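Local coordinates for protein peptidase S15/CocE/NonD (Thaumarchaeota archaeon SCGC AB-539-E09, PDB 4PF1) that probably acts as a serine aminopeptidase of the S15 family, using an alpha/beta-hydrolase catalytic core to cleave residues from the amino ends of peptides, at residues T140-W143 against L144-I148; T231-A234 against Y235-G239; D266-W269 against Q270-M274; Q357-L360 against D361-K365; L376-T380 against G381-W385. All blocks are in the same frame, centred on the assembly; numbering follows the deposited sequence.

Contact 1. Residues T140-W143 against L144-I148; sequences TIDW and LVKNI
Leu-144 N and Val-145 N donate to Thr-140 O and Ile-141 O, at 3.0 Å and 3.1 Å, the i to i+4 bonds of an alpha helix that gives way to other backbone angles at Ile-148. The last turn is gripped twice. Trp-143 O accepts from Asn-147 N and from the side-chain amide, Asn-147 ND2, each at 2.8 Å, and the ND2 bond is nearly straight at 165°. To make it, Asn-147 places CG beside its own backbone N (chi1 -65°) and folds back over the indole of Trp-143. Amide and ring are stacked, their planes 19° apart, with ND2 above the ring toward its rim. Asn-147 CB sits over the six-membered ring in a CH-pi contact, 3.6 Å from its centroid. Asparagine suits the place because its short side chain is flat and carries a donor of suitable reach. Ile-148 CD1 reaches Trp-143 CZ3 at 4.1 Å, while Arg-35 and Ile-39 of strand 32-40 also touch the indole. On another flank, Lys-146 NZ meets Asp-142 OD1 at 3.0 Å from above the carboxylate plane, a salt bridge in which OD1 has a second partner, His-175 NE2. On the buried side Leu-144 packs on Ile-51 of strand 46-54 and Val-102 of strand 100-105. The whole is an amphipathic helix, charged on one flank and apolar where it covers the central sheet of an alpha/beta hydrolase.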
loop_
_atom_site.group_PDB
_atom_site.type_symbol
_atom_site.label_atom_id
_atom_site.label_comp_id
_atom_site.label_asym_id
_atom_site.label_seq_id
_atom_site.Cartn_x
_atom_site.Cartn_y
_atom_site.Cartn_z
ATOM N N THR A 140 23.760 38.482 15.410
ATOM C CA THR A 140 22.682 38.203 14.455
ATOM C C THR A 140 21.396 38.948 14.867
ATOM O O THR A 140 20.803 39.627 14.027
ATOM C CB THR A 140 22.451 36.681 14.328
ATOM O OG1 THR A 140 23.619 36.084 13.767
ATOM C CG2 THR A 140 21.234 36.334 13.466
ATOM N N ILE A 141 20.977 38.828 16.153
ATOM C CA ILE A 141 19.756 39.475 16.663
ATOM C C ILE A 141 19.882 41.008 16.557
ATOM O O ILE A 141 18.921 41.669 16.154
ATOM C CB ILE A 141 19.401 39.015 18.113
ATOM C CG1 ILE A 141 19.053 37.506 18.150
ATOM C CG2 ILE A 141 18.244 39.852 18.694
ATOM C CD1 ILE A 141 18.887 36.899 19.571
ATOM N N ASP A 142 21.072 41.557 16.881
ATOM C CA ASP A 142 21.352 42.997 16.822
ATOM C C ASP A 142 21.180 43.540 15.407
ATOM O O ASP A 142 20.573 44.597 15.234
ATOM C CB ASP A 142 22.760 43.308 17.341
ATOM C CG ASP A 142 22.928 44.752 17.769
ATOM O OD1 ASP A 142 22.327 45.141 18.802
ATOM O OD2 ASP A 142 23.651 45.495 17.073
ATOM N N TRP A 143 21.693 42.811 14.395
ATOM C CA TRP A 143 21.549 43.202 12.993
ATOM C C TRP A 143 20.078 43.124 12.557
ATOM O O TRP A 143 19.595 44.043 11.901
ATOM C CB TRP A 143 22.417 42.318 12.083
ATOM C CG TRP A 143 22.500 42.814 10.666
ATOM C CD1 TRP A 143 23.481 43.592 10.127
ATOM C CD2 TRP A 143 21.545 42.588 9.616
ATOM N NE1 TRP A 143 23.204 43.857 8.805
ATOM C CE2 TRP A 143 22.014 43.263 8.469
ATOM C CE3 TRP A 143 20.326 41.888 9.539
ATOM C CZ2 TRP A 143 21.321 43.244 7.253
ATOM C CZ3 TRP A 143 19.632 41.884 8.338
ATOM C CH2 TRP A 143 20.126 42.559 7.215
ATOM N N LEU A 144 19.386 42.016 12.899
ATOM C CA LEU A 144 17.993 41.769 12.513
ATOM C C LEU A 144 17.038 42.875 12.990
ATOM O O LEU A 144 16.312 43.429 12.168
ATOM C CB LEU A 144 17.507 40.400 13.026
ATOM C CG LEU A 144 18.046 39.159 12.297
ATOM C CD1 LEU A 144 17.784 37.901 13.105
ATOM C CD2 LEU A 144 17.454 39.027 10.897
ATOM N N VAL A 145 17.054 43.214 14.302
ATOM C CA VAL A 145 16.155 44.234 14.872
ATOM C C VAL A 145 16.491 45.661 14.363
ATOM O O VAL A 145 15.618 46.530 14.386
ATOM C CB VAL A 145 16.087 44.191 16.427
ATOM C CG1 VAL A 145 15.486 42.877 16.915
ATOM C CG2 VAL A 145 17.454 44.447 17.069
ATOM N N LYS A 146 17.742 45.887 13.901
ATOM C CA LYS A 146 18.184 47.187 13.384
ATOM C C LYS A 146 17.943 47.337 11.878
ATOM O O LYS A 146 17.799 48.465 11.406
ATOM C CB LYS A 146 19.682 47.405 13.669
ATOM C CG LYS A 146 19.995 47.905 15.074
ATOM C CD LYS A 146 21.502 47.936 15.309
ATOM C CE LYS A 146 21.889 48.701 16.552
ATOM N NZ LYS A 146 21.722 47.886 17.782
ATOM N N ASN A 147 17.936 46.222 11.115
ATOM C CA ASN A 147 17.837 46.302 9.653
ATOM C C ASN A 147 16.524 45.769 9.061
ATOM O O ASN A 147 16.307 45.929 7.856
ATOM C CB ASN A 147 19.028 45.609 9.003
ATOM C CG ASN A 147 20.329 46.300 9.313
ATOM O OD1 ASN A 147 20.741 47.233 8.622
ATOM N ND2 ASN A 147 20.965 45.906 10.408
ATOM N N ILE A 148 15.640 45.169 9.882
ATOM C CA ILE A 148 14.336 44.711 9.389
ATOM C C ILE A 148 13.266 45.663 9.953
ATOM O O ILE A 148 12.953 45.600 11.146
ATOM C CB ILE A 148 14.048 43.206 9.694
ATOM C CG1 ILE A 148 15.201 42.270 9.207
ATOM C CG2 ILE A 148 12.683 42.768 9.139
ATOM C CD1 ILE A 148 15.621 42.365 7.663
#

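Contact 2. Residues T231-A234 against Y235-G239; sequences TYDA and YLRAG
An i to i+4 salt bridge between Asp-233 and Arg-237 spans one turn of helix 231-238. Asp-233 OD1 takes Arg-237 NH2 at 2.8 Å and, more weakly, NE at 3.0 Å, two nitrogens of the guanidinium edge. Carboxylate and guanidinium planes are 87° apart, and NH2 comes from above the former. Both partners have further mates: Asp-233 OD2 pairs with Arg-441, and the long Arg-237 can reach back one turn and still extend NH1 to Asp-513 of the second subunit. An asparagine in place of Asp-233 would probably leave Arg-441 without this countercharge and Arg-237 dependent on its partner across the interface, its guanidinium freer to turn. The side chains of Tyr-232 and Leu-236 run side by side, CE1 4.0 Å from CD2. Tyr-235 carries CG beside its backbone N (chi1 -77°), which brings its ring edge alongside Thr-231 O, 3.2 Å from CD1 and in the ring plane. Gly-239 ends the helix at phi 90°, where a side chain would jam against the preceding carbonyl oxygen. Tyr-235 packs on Pro-209 of helix 204-215 and Met-244 of helix 241-247, whereas Tyr-232 meets Phe-581 edge-to-face in a loop beyond strand 571-577.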
loop_
_atom_site.group_PDB
_atom_site.type_symbol
_atom_site.label_atom_id
_atom_site.label_comp_id
_atom_site.label_asym_id
_atom_site.label_seq_id
_atom_site.Cartn_x
_atom_site.Cartn_y
_atom_site.Cartn_z
ATOM N N THR A 231 23.099 -2.990 7.178
ATOM C CA THR A 231 24.163 -2.357 7.981
ATOM C C THR A 231 24.708 -3.310 9.050
ATOM O O THR A 231 25.889 -3.228 9.384
ATOM C CB THR A 231 23.687 -1.035 8.603
ATOM O OG1 THR A 231 22.569 -1.279 9.459
ATOM C CG2 THR A 231 23.328 0.012 7.551
ATOM N N TYR A 232 23.853 -4.221 9.571
ATOM C CA TYR A 232 24.235 -5.240 10.559
ATOM C C TYR A 232 25.457 -6.014 10.054
ATOM O O TYR A 232 26.458 -6.115 10.761
ATOM C CB TYR A 232 23.050 -6.192 10.823
ATOM C CG TYR A 232 23.338 -7.290 11.828
ATOM C CD1 TYR A 232 24.020 -8.446 11.451
ATOM C CD2 TYR A 232 22.884 -7.200 13.141
ATOM C CE1 TYR A 232 24.276 -9.467 12.364
ATOM C CE2 TYR A 232 23.119 -8.223 14.059
ATOM C CZ TYR A 232 23.823 -9.352 13.669
ATOM O OH TYR A 232 24.068 -10.364 14.561
ATOM N N ASP A 233 25.378 -6.507 8.803
ATOM C CA ASP A 233 26.439 -7.239 8.128
ATOM C C ASP A 233 27.698 -6.381 7.962
ATOM O O ASP A 233 28.793 -6.835 8.301
ATOM C CB ASP A 233 25.945 -7.719 6.758
ATOM C CG ASP A 233 26.059 -9.209 6.569
ATOM O OD1 ASP A 233 27.171 -9.680 6.251
ATOM O OD2 ASP A 233 25.039 -9.907 6.739
ATOM N N ALA A 234 27.531 -5.131 7.480
ATOM C CA ALA A 234 28.627 -4.184 7.226
ATOM C C ALA A 234 29.450 -3.870 8.483
ATOM O O ALA A 234 30.672 -3.994 8.447
ATOM C CB ALA A 234 28.078 -2.892 6.630
ATOM N N TYR A 235 28.782 -3.483 9.592
ATOM C CA TYR A 235 29.453 -3.111 10.839
ATOM C C TYR A 235 30.085 -4.328 11.553
ATOM O O TYR A 235 31.143 -4.178 12.170
ATOM C CB TYR A 235 28.493 -2.349 11.770
ATOM C CG TYR A 235 28.279 -0.908 11.345
ATOM C CD1 TYR A 235 27.298 -0.573 10.417
ATOM C CD2 TYR A 235 29.079 0.117 11.848
ATOM C CE1 TYR A 235 27.112 0.746 10.001
ATOM C CE2 TYR A 235 28.892 1.443 11.451
ATOM C CZ TYR A 235 27.909 1.752 10.523
ATOM O OH TYR A 235 27.723 3.049 10.106
ATOM N N LEU A 236 29.471 -5.530 11.429
ATOM C CA LEU A 236 30.011 -6.762 12.026
ATOM C C LEU A 236 31.308 -7.196 11.323
ATOM O O LEU A 236 32.257 -7.603 11.999
ATOM C CB LEU A 236 28.969 -7.900 11.990
ATOM C CG LEU A 236 29.311 -9.201 12.755
ATOM C CD1 LEU A 236 29.546 -8.937 14.245
ATOM C CD2 LEU A 236 28.210 -10.245 12.576
ATOM N N ARG A 237 31.355 -7.079 9.974
ATOM C CA ARG A 237 32.535 -7.429 9.170
ATOM C C ARG A 237 33.705 -6.487 9.463
ATOM O O ARG A 237 34.855 -6.920 9.419
ATOM C CB ARG A 237 32.210 -7.416 7.671
ATOM C CG ARG A 237 31.406 -8.628 7.214
ATOM C CD ARG A 237 31.221 -8.620 5.714
ATOM N NE ARG A 237 29.976 -9.272 5.306
ATOM C CZ ARG A 237 29.525 -9.299 4.055
ATOM N NH1 ARG A 237 30.213 -8.715 3.080
ATOM N NH2 ARG A 237 28.383 -9.909 3.769
ATOM N N ALA A 238 33.408 -5.208 9.789
ATOM C CA ALA A 238 34.424 -4.212 10.150
ATOM C C ALA A 238 35.054 -4.550 11.514
ATOM O O ALA A 238 36.234 -4.278 11.728
ATOM C CB ALA A 238 33.814 -2.819 10.179
ATOM N N GLY A 239 34.269 -5.176 12.395
ATOM C CA GLY A 239 34.722 -5.610 13.713
ATOM C C GLY A 239 34.523 -4.567 14.790
ATOM O O GLY A 239 33.861 -4.829 15.797
#

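Contact 3. Residues D266-W269 against Q270-M274; sequences DSFW and QQQAM
A glutamine side chain closing the end of a single helical turn is the heart of this local contact, which links helix 254-261 to the start of helix 274-279. Gln-272 NE2 donates to Phe-268 O at 2.7 Å, an almost perfectly straight bond (178°) whose donor stands above the carbonyl plane while the acceptor lies in the plane of the amide. The same nitrogen rests over the centre of the Phe-268 ring, 3.3 Å from CZ, with amide and ring planes 73° apart. An extended chain beyond CG gives Gln-272 the length to reach back one turn, and the partly positive NH2 group over the aromatic face is likely to be favourable. Phe-268 can offer that face because its CG lies opposite the backbone N (chi1 174°). Backbone bonds shape the rest: Gln-270 N to Asp-266 O at 3.0 Å, Gln-271 N to Ser-267 O at 3.1 Å, then a tighter closing turn in which Gln-272 N reaches Trp-269 O at 3.3 Å. At the other end Asp-266 is the N-cap; its OD1 accepts weakly from Phe-268 N and its OD2 is held by His-262. Phe-268 stacks on His-262, Trp-269 packs on Phe-255 and Leu-259 of helix 254-261, and Met-274 carries the chain onto Tyr-165 and Leu-168 of helix 162-169.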
loop_
_atom_site.group_PDB
_atom_site.type_symbol
_atom_site.label_atom_id
_atom_site.label_comp_id
_atom_site.label_asym_id
_atom_site.label_seq_id
_atom_site.Cartn_x
_atom_site.Cartn_y
_atom_site.Cartn_z
ATOM N N ASP A 266 35.085 12.034 30.144
ATOM C CA ASP A 266 36.165 12.851 30.698
ATOM C C ASP A 266 35.809 14.348 30.658
ATOM O O ASP A 266 34.646 14.693 30.420
ATOM C CB ASP A 266 37.501 12.574 29.966
ATOM C CG ASP A 266 37.483 12.712 28.448
ATOM O OD1 ASP A 266 36.597 13.424 27.924
ATOM O OD2 ASP A 266 38.380 12.147 27.793
ATOM N N SER A 267 36.811 15.231 30.897
ATOM C CA SER A 267 36.650 16.689 30.919
ATOM C C SER A 267 36.003 17.231 29.636
ATOM O O SER A 267 35.236 18.185 29.712
ATOM C CB SER A 267 37.995 17.373 31.146
ATOM O OG SER A 267 38.891 17.129 30.072
ATOM N N PHE A 268 36.306 16.614 28.465
ATOM C CA PHE A 268 35.770 17.023 27.160
ATOM C C PHE A 268 34.235 16.959 27.124
ATOM O O PHE A 268 33.598 17.869 26.585
ATOM C CB PHE A 268 36.366 16.154 26.029
ATOM C CG PHE A 268 35.782 16.399 24.655
ATOM C CD1 PHE A 268 36.203 17.475 23.882
ATOM C CD2 PHE A 268 34.828 15.537 24.122
ATOM C CE1 PHE A 268 35.659 17.703 22.613
ATOM C CE2 PHE A 268 34.284 15.766 22.853
ATOM C CZ PHE A 268 34.709 16.842 22.105
ATOM N N TRP A 269 33.650 15.878 27.669
ATOM C CA TRP A 269 32.203 15.677 27.667
ATOM C C TRP A 269 31.529 16.348 28.863
ATOM O O TRP A 269 30.423 16.870 28.720
ATOM C CB TRP A 269 31.866 14.181 27.633
ATOM C CG TRP A 269 32.281 13.487 26.368
ATOM C CD1 TRP A 269 33.228 12.514 26.240
ATOM C CD2 TRP A 269 31.748 13.704 25.051
ATOM N NE1 TRP A 269 33.320 12.111 24.927
ATOM C CE2 TRP A 269 32.415 12.818 24.177
ATOM C CE3 TRP A 269 30.749 14.547 24.529
ATOM C CZ2 TRP A 269 32.132 12.762 22.806
ATOM C CZ3 TRP A 269 30.470 14.493 23.169
ATOM C CH2 TRP A 269 31.160 13.613 22.323
ATOM N N GLN A 270 32.187 16.333 30.039
ATOM C CA GLN A 270 31.655 16.944 31.264
ATOM C C GLN A 270 31.461 18.468 31.099
ATOM O O GLN A 270 30.436 19.000 31.532
ATOM C CB GLN A 270 32.571 16.646 32.464
ATOM C CG GLN A 270 32.539 15.186 32.907
ATOM C CD GLN A 270 33.344 14.947 34.154
ATOM O OE1 GLN A 270 32.952 15.339 35.255
ATOM N NE2 GLN A 270 34.475 14.268 34.015
ATOM N N GLN A 271 32.420 19.150 30.433
ATOM C CA GLN A 271 32.381 20.602 30.192
ATOM C C GLN A 271 31.344 21.005 29.126
ATOM O O GLN A 271 30.968 22.180 29.064
ATOM C CB GLN A 271 33.765 21.112 29.760
ATOM C CG GLN A 271 34.757 21.279 30.902
ATOM C CD GLN A 271 36.120 21.692 30.399
ATOM O OE1 GLN A 271 36.283 22.711 29.716
ATOM N NE2 GLN A 271 37.133 20.914 30.740
ATOM N N GLN A 272 30.915 20.055 28.272
ATOM C CA GLN A 272 29.973 20.338 27.183
ATOM C C GLN A 272 28.509 20.003 27.524
ATOM O O GLN A 272 27.617 20.376 26.752
ATOM C CB GLN A 272 30.388 19.602 25.908
ATOM C CG GLN A 272 31.532 20.279 25.173
ATOM C CD GLN A 272 31.898 19.530 23.926
ATOM O OE1 GLN A 272 31.454 19.858 22.821
ATOM N NE2 GLN A 272 32.690 18.487 24.081
ATOM N N ALA A 273 28.256 19.313 28.662
ATOM C CA ALA A 273 26.891 18.957 29.084
ATOM C C ALA A 273 26.053 20.226 29.280
ATOM O O ALA A 273 26.373 21.059 30.131
ATOM C CB ALA A 273 26.929 18.135 30.363
ATOM N N MET A 274 25.039 20.408 28.419
ATOM C CA MET A 274 24.190 21.599 28.377
ATOM C C MET A 274 23.387 21.818 29.656
ATOM O O MET A 274 23.161 22.966 30.027
ATOM C CB MET A 274 23.254 21.552 27.164
ATOM C CG MET A 274 23.994 21.640 25.843
ATOM S SD MET A 274 25.006 23.137 25.732
ATOM C CE MET A 274 23.765 24.296 25.131
#

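Contact 4. Residues Q357-L360 against D361-K365; sequences QPFL and DHYLK
Asp-361, Leu-360 and Phe-359 carry this contact near the end of helix 347-365, each meeting a side chain one turn away. Asp-361 OD1 accepts from Gln-357 NE2 at 3.1 Å, the donor coming from above the carboxylate plane. Gln-357 manages this by bending at chi2 (53°), which brings its amide back beside the helix; its OE1 bonds Thr-93, and Asp-361 OD1 also bonds Tyr-99 OH. A leucine at Gln-357 would remove both polar ends, and would probably leave the Thr-93 hydroxyl without this mate and Asp-361 OD1 more dependent on Tyr-99. Leu-360 and Leu-364 run side by side, CB of the former 3.9 Å from CD1 of the latter, their branched apolar ends filling the space between helix and Ala-156 of strand 154-160. Phe-359 receives the edge of Tyr-363 on its face in a T-shaped pair, centroids 5.3 Å apart and planes at 72°; Tyr-363 CE2 comes within 3.6 Å of Phe-359 CE1. Phe-359 itself touches Val-182 of strand 178-184. The chemistry is thus divided round the helix: leucines and an aromatic ring meet the sheet, while an amide and a phenol supply donors that are likely to stabilise the Asp-361 carboxylate as an anion.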
loop_
_atom_site.group_PDB
_atom_site.type_symbol
_atom_site.label_atom_id
_atom_site.label_comp_id
_atom_site.label_asym_id
_atom_site.label_seq_id
_atom_site.Cartn_x
_atom_site.Cartn_y
_atom_site.Cartn_z
ATOM N N GLN A 357 2.167 28.614 20.305
ATOM C CA GLN A 357 1.812 29.912 19.722
ATOM C C GLN A 357 1.304 30.912 20.805
ATOM O O GLN A 357 1.836 32.020 20.843
ATOM C CB GLN A 357 0.812 29.771 18.558
ATOM C CG GLN A 357 0.749 31.004 17.630
ATOM C CD GLN A 357 2.100 31.456 17.090
ATOM O OE1 GLN A 357 2.955 30.653 16.689
ATOM N NE2 GLN A 357 2.306 32.763 17.042
ATOM N N PRO A 358 0.396 30.542 21.758
ATOM C CA PRO A 358 0.000 31.516 22.799
ATOM C C PRO A 358 1.172 31.903 23.713
ATOM O O PRO A 358 1.227 33.043 24.169
ATOM C CB PRO A 358 -1.106 30.787 23.570
ATOM C CG PRO A 358 -1.603 29.744 22.631
ATOM C CD PRO A 358 -0.379 29.294 21.896
ATOM N N PHE A 359 2.126 30.968 23.943
ATOM C CA PHE A 359 3.352 31.231 24.711
ATOM C C PHE A 359 4.155 32.342 24.018
ATOM O O PHE A 359 4.484 33.347 24.648
ATOM C CB PHE A 359 4.196 29.937 24.843
ATOM C CG PHE A 359 5.602 30.109 25.381
ATOM C CD1 PHE A 359 5.835 30.209 26.749
ATOM C CD2 PHE A 359 6.697 30.126 24.523
ATOM C CE1 PHE A 359 7.137 30.344 27.247
ATOM C CE2 PHE A 359 7.997 30.267 25.022
ATOM C CZ PHE A 359 8.207 30.376 26.379
ATOM N N LEU A 360 4.415 32.175 22.701
ATOM C CA LEU A 360 5.164 33.136 21.887
ATOM C C LEU A 360 4.418 34.461 21.743
ATOM O O LEU A 360 5.031 35.515 21.903
ATOM C CB LEU A 360 5.472 32.558 20.490
ATOM C CG LEU A 360 6.388 31.324 20.433
ATOM C CD1 LEU A 360 6.408 30.732 19.042
ATOM C CD2 LEU A 360 7.809 31.659 20.891
ATOM N N ASP A 361 3.095 34.411 21.460
ATOM C CA ASP A 361 2.274 35.612 21.279
ATOM C C ASP A 361 2.256 36.494 22.529
ATOM O O ASP A 361 2.268 37.717 22.399
ATOM C CB ASP A 361 0.841 35.252 20.860
ATOM C CG ASP A 361 0.713 34.793 19.417
ATOM O OD1 ASP A 361 1.476 35.297 18.560
ATOM O OD2 ASP A 361 -0.191 33.980 19.133
ATOM N N HIS A 362 2.276 35.884 23.735
ATOM C CA HIS A 362 2.285 36.653 24.977
ATOM C C HIS A 362 3.586 37.459 25.143
ATOM O O HIS A 362 3.520 38.644 25.456
ATOM C CB HIS A 362 2.054 35.757 26.208
ATOM C CG HIS A 362 2.328 36.459 27.506
ATOM N ND1 HIS A 362 1.555 37.528 27.924
ATOM C CD2 HIS A 362 3.337 36.279 28.390
ATOM C CE1 HIS A 362 2.099 37.947 29.057
ATOM N NE2 HIS A 362 3.166 37.219 29.384
ATOM N N TYR A 363 4.752 36.821 24.951
ATOM C CA TYR A 363 6.046 37.481 25.148
ATOM C C TYR A 363 6.486 38.338 23.953
ATOM O O TYR A 363 7.344 39.205 24.120
ATOM C CB TYR A 363 7.144 36.448 25.471
ATOM C CG TYR A 363 6.971 35.759 26.809
ATOM C CD1 TYR A 363 7.151 36.453 28.003
ATOM C CD2 TYR A 363 6.671 34.402 26.884
ATOM C CE1 TYR A 363 6.990 35.825 29.238
ATOM C CE2 TYR A 363 6.515 33.760 28.112
ATOM C CZ TYR A 363 6.684 34.474 29.288
ATOM O OH TYR A 363 6.544 33.846 30.503
ATOM N N LEU A 364 5.921 38.103 22.757
ATOM C CA LEU A 364 6.347 38.834 21.558
ATOM C C LEU A 364 5.317 39.857 21.047
ATOM O O LEU A 364 5.685 40.734 20.262
ATOM C CB LEU A 364 6.693 37.854 20.428
ATOM C CG LEU A 364 7.813 36.847 20.697
ATOM C CD1 LEU A 364 7.719 35.683 19.742
ATOM C CD2 LEU A 364 9.183 37.495 20.607
ATOM N N LYS A 365 4.039 39.738 21.457
ATOM C CA LYS A 365 2.991 40.651 20.984
ATOM C C LYS A 365 2.119 41.204 22.129
ATOM O O LYS A 365 1.138 41.898 21.859
ATOM C CB LYS A 365 2.103 39.952 19.934
ATOM C CG LYS A 365 2.698 39.949 18.531
ATOM C CD LYS A 365 1.628 39.770 17.463
ATOM C CE LYS A 365 1.500 38.339 17.001
ATOM N NZ LYS A 365 0.609 38.220 15.816
#

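Contact 5. Residues L376-T380 against G381-W385; sequences LSYET and GANAW
Tyr-378 and Trp-385 face each other as a non-hydrogen-bonded pair of the antiparallel hairpin 375-379/384-388, and backbone bonds set the frame. In the next pair Glu-379 N donates to Ala-384 O at 2.9 Å, almost straight, while Glu-379 O is shared by weak bonds from Asn-383 N and Ala-384 N: a G1 beta bulge. Asn-383 takes its place there at phi 57°, a left-handed conformation that asparagine tolerates well. Gly-381 also has positive phi, and a CB on it would collide with Thr-380 O. Among the aromatic contacts, the edge of Tyr-378 points at the face of the five-membered ring of Trp-385 in a T-shaped pair, centroids 4.8 Å apart and planes at 81°. Trp-385 holds CG beside its own N (chi1 -78°), which brings the indole across to Tyr-378. Tyr-378 CB lies over the six-membered ring, 3.7 Å from its centroid, as a CH-pi contact. Leu-376 CG adds apolar cover at 3.6 Å from Trp-385 CE3, and Trp-350 stacks on the indole. Among the polar side chains, Tyr-378 OH donates to Asn-383 OD1 at 2.9 Å, in the carbonyl plane and on a lone pair, and also bonds Glu-344 N. The buried carboxylate of Glu-379 is satisfied by Arg-483, Thr-565 and His-386. Tyrosine therefore serves twice, its ring edge and CB against the indole and its hydroxyl tying down the turn, while the charge of Glu-379 is probably stabilised by the cation and donors round it.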
loop_
_atom_site.group_PDB
_atom_site.type_symbol
_atom_site.label_atom_id
_atom_site.label_comp_id
_atom_site.label_asym_id
_atom_site.label_seq_id
_atom_site.Cartn_x
_atom_site.Cartn_y
_atom_site.Cartn_z
ATOM N N LEU A 376 3.485 19.623 31.219
ATOM C CA LEU A 376 2.395 19.198 30.356
ATOM C C LEU A 376 2.790 17.839 29.798
ATOM O O LEU A 376 3.718 17.748 28.997
ATOM C CB LEU A 376 2.143 20.248 29.250
ATOM C CG LEU A 376 0.923 20.040 28.340
ATOM C CD1 LEU A 376 -0.384 20.016 29.138
ATOM C CD2 LEU A 376 0.857 21.120 27.284
ATOM N N SER A 377 2.190 16.773 30.342
ATOM C CA SER A 377 2.567 15.406 29.995
ATOM C C SER A 377 1.428 14.641 29.337
ATOM O O SER A 377 0.304 14.627 29.847
ATOM C CB SER A 377 3.044 14.664 31.241
ATOM O OG SER A 377 3.241 13.280 31.001
ATOM N N TYR A 378 1.730 13.991 28.208
ATOM C CA TYR A 378 0.770 13.138 27.519
ATOM C C TYR A 378 0.965 11.723 28.004
ATOM O O TYR A 378 2.076 11.188 27.933
ATOM C CB TYR A 378 0.934 13.224 25.998
ATOM C CG TYR A 378 -0.129 12.479 25.214
ATOM C CD1 TYR A 378 -0.040 11.102 25.013
ATOM C CD2 TYR A 378 -1.181 13.159 24.609
ATOM C CE1 TYR A 378 -0.992 10.417 24.257
ATOM C CE2 TYR A 378 -2.142 12.485 23.854
ATOM C CZ TYR A 378 -2.037 11.114 23.674
ATOM O OH TYR A 378 -2.957 10.452 22.902
ATOM N N GLU A 379 -0.107 11.121 28.512
ATOM C CA GLU A 379 -0.080 9.763 29.031
ATOM C C GLU A 379 -0.525 8.788 27.955
ATOM O O GLU A 379 -1.666 8.864 27.490
ATOM C CB GLU A 379 -0.979 9.658 30.276
ATOM C CG GLU A 379 -0.871 8.335 31.018
ATOM C CD GLU A 379 -1.783 8.202 32.224
ATOM O OE1 GLU A 379 -2.720 9.021 32.368
ATOM O OE2 GLU A 379 -1.564 7.268 33.026
ATOM N N THR A 380 0.376 7.869 27.552
ATOM C CA THR A 380 0.062 6.840 26.558
ATOM C C THR A 380 -0.810 5.766 27.228
ATOM O O THR A 380 -0.853 5.685 28.456
ATOM C CB THR A 380 1.341 6.286 25.890
ATOM O OG1 THR A 380 2.312 5.953 26.885
ATOM C CG2 THR A 380 1.941 7.262 24.882
ATOM N N GLY A 381 -1.567 5.026 26.426
ATOM C CA GLY A 381 -2.528 4.050 26.931
ATOM C C GLY A 381 -3.859 4.717 27.220
ATOM O O GLY A 381 -4.876 4.371 26.615
ATOM N N ALA A 382 -3.846 5.721 28.128
ATOM C CA ALA A 382 -5.021 6.518 28.489
ATOM C C ALA A 382 -5.315 7.585 27.416
ATOM O O ALA A 382 -6.467 8.002 27.272
ATOM C CB ALA A 382 -4.803 7.185 29.839
ATOM N N ASN A 383 -4.258 8.027 26.675
ATOM C CA ASN A 383 -4.318 9.028 25.591
ATOM C C ASN A 383 -4.908 10.372 26.078
ATOM O O ASN A 383 -5.896 10.864 25.527
ATOM C CB ASN A 383 -5.088 8.484 24.376
ATOM C CG ASN A 383 -4.372 7.363 23.672
ATOM O OD1 ASN A 383 -3.280 7.535 23.121
ATOM N ND2 ASN A 383 -4.971 6.185 23.681
ATOM N N ALA A 384 -4.282 10.962 27.108
ATOM C CA ALA A 384 -4.744 12.222 27.684
ATOM C C ALA A 384 -3.589 13.108 28.120
ATOM O O ALA A 384 -2.574 12.611 28.617
ATOM C CB ALA A 384 -5.661 11.949 28.870
ATOM N N TRP A 385 -3.754 14.430 27.929
ATOM C CA TRP A 385 -2.797 15.448 28.356
ATOM C C TRP A 385 -3.083 15.805 29.805
ATOM O O TRP A 385 -4.247 15.974 30.178
ATOM C CB TRP A 385 -2.895 16.704 27.471
ATOM C CG TRP A 385 -2.237 16.584 26.128
ATOM C CD1 TRP A 385 -2.856 16.432 24.923
ATOM C CD2 TRP A 385 -0.836 16.721 25.845
ATOM N NE1 TRP A 385 -1.926 16.424 23.908
ATOM C CE2 TRP A 385 -0.676 16.596 24.446
ATOM C CE3 TRP A 385 0.310 16.886 26.644
ATOM C CZ2 TRP A 385 0.578 16.646 23.829
ATOM C CZ3 TRP A 385 1.551 16.946 26.030
ATOM C CH2 TRP A 385 1.677 16.826 24.640
#

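The five contacts are separate local arrangements, none touching another. Contacts 1 and 4 belong to helices packed on the central sheet, on the same side of the chain's centre, with centres about 20 Å apart. Contact 5 forms that sheet's edge hairpin, its nearest atoms about 10 Å from contact 4, whose helix leads into it. Contact 2 is remote, its centre about 50 Å from that of contact 1, and faces another subunit; contact 3 lies about 30 Å from it, centre to centre. Ser-161, His-328 and Asp-295 are arranged like a charge relay and probably form the catalytic triad; contact 3 touches helix 162-169, just after the likely nucleophile, and contact 5 touches Phe-294, beside the likely triad aspartate.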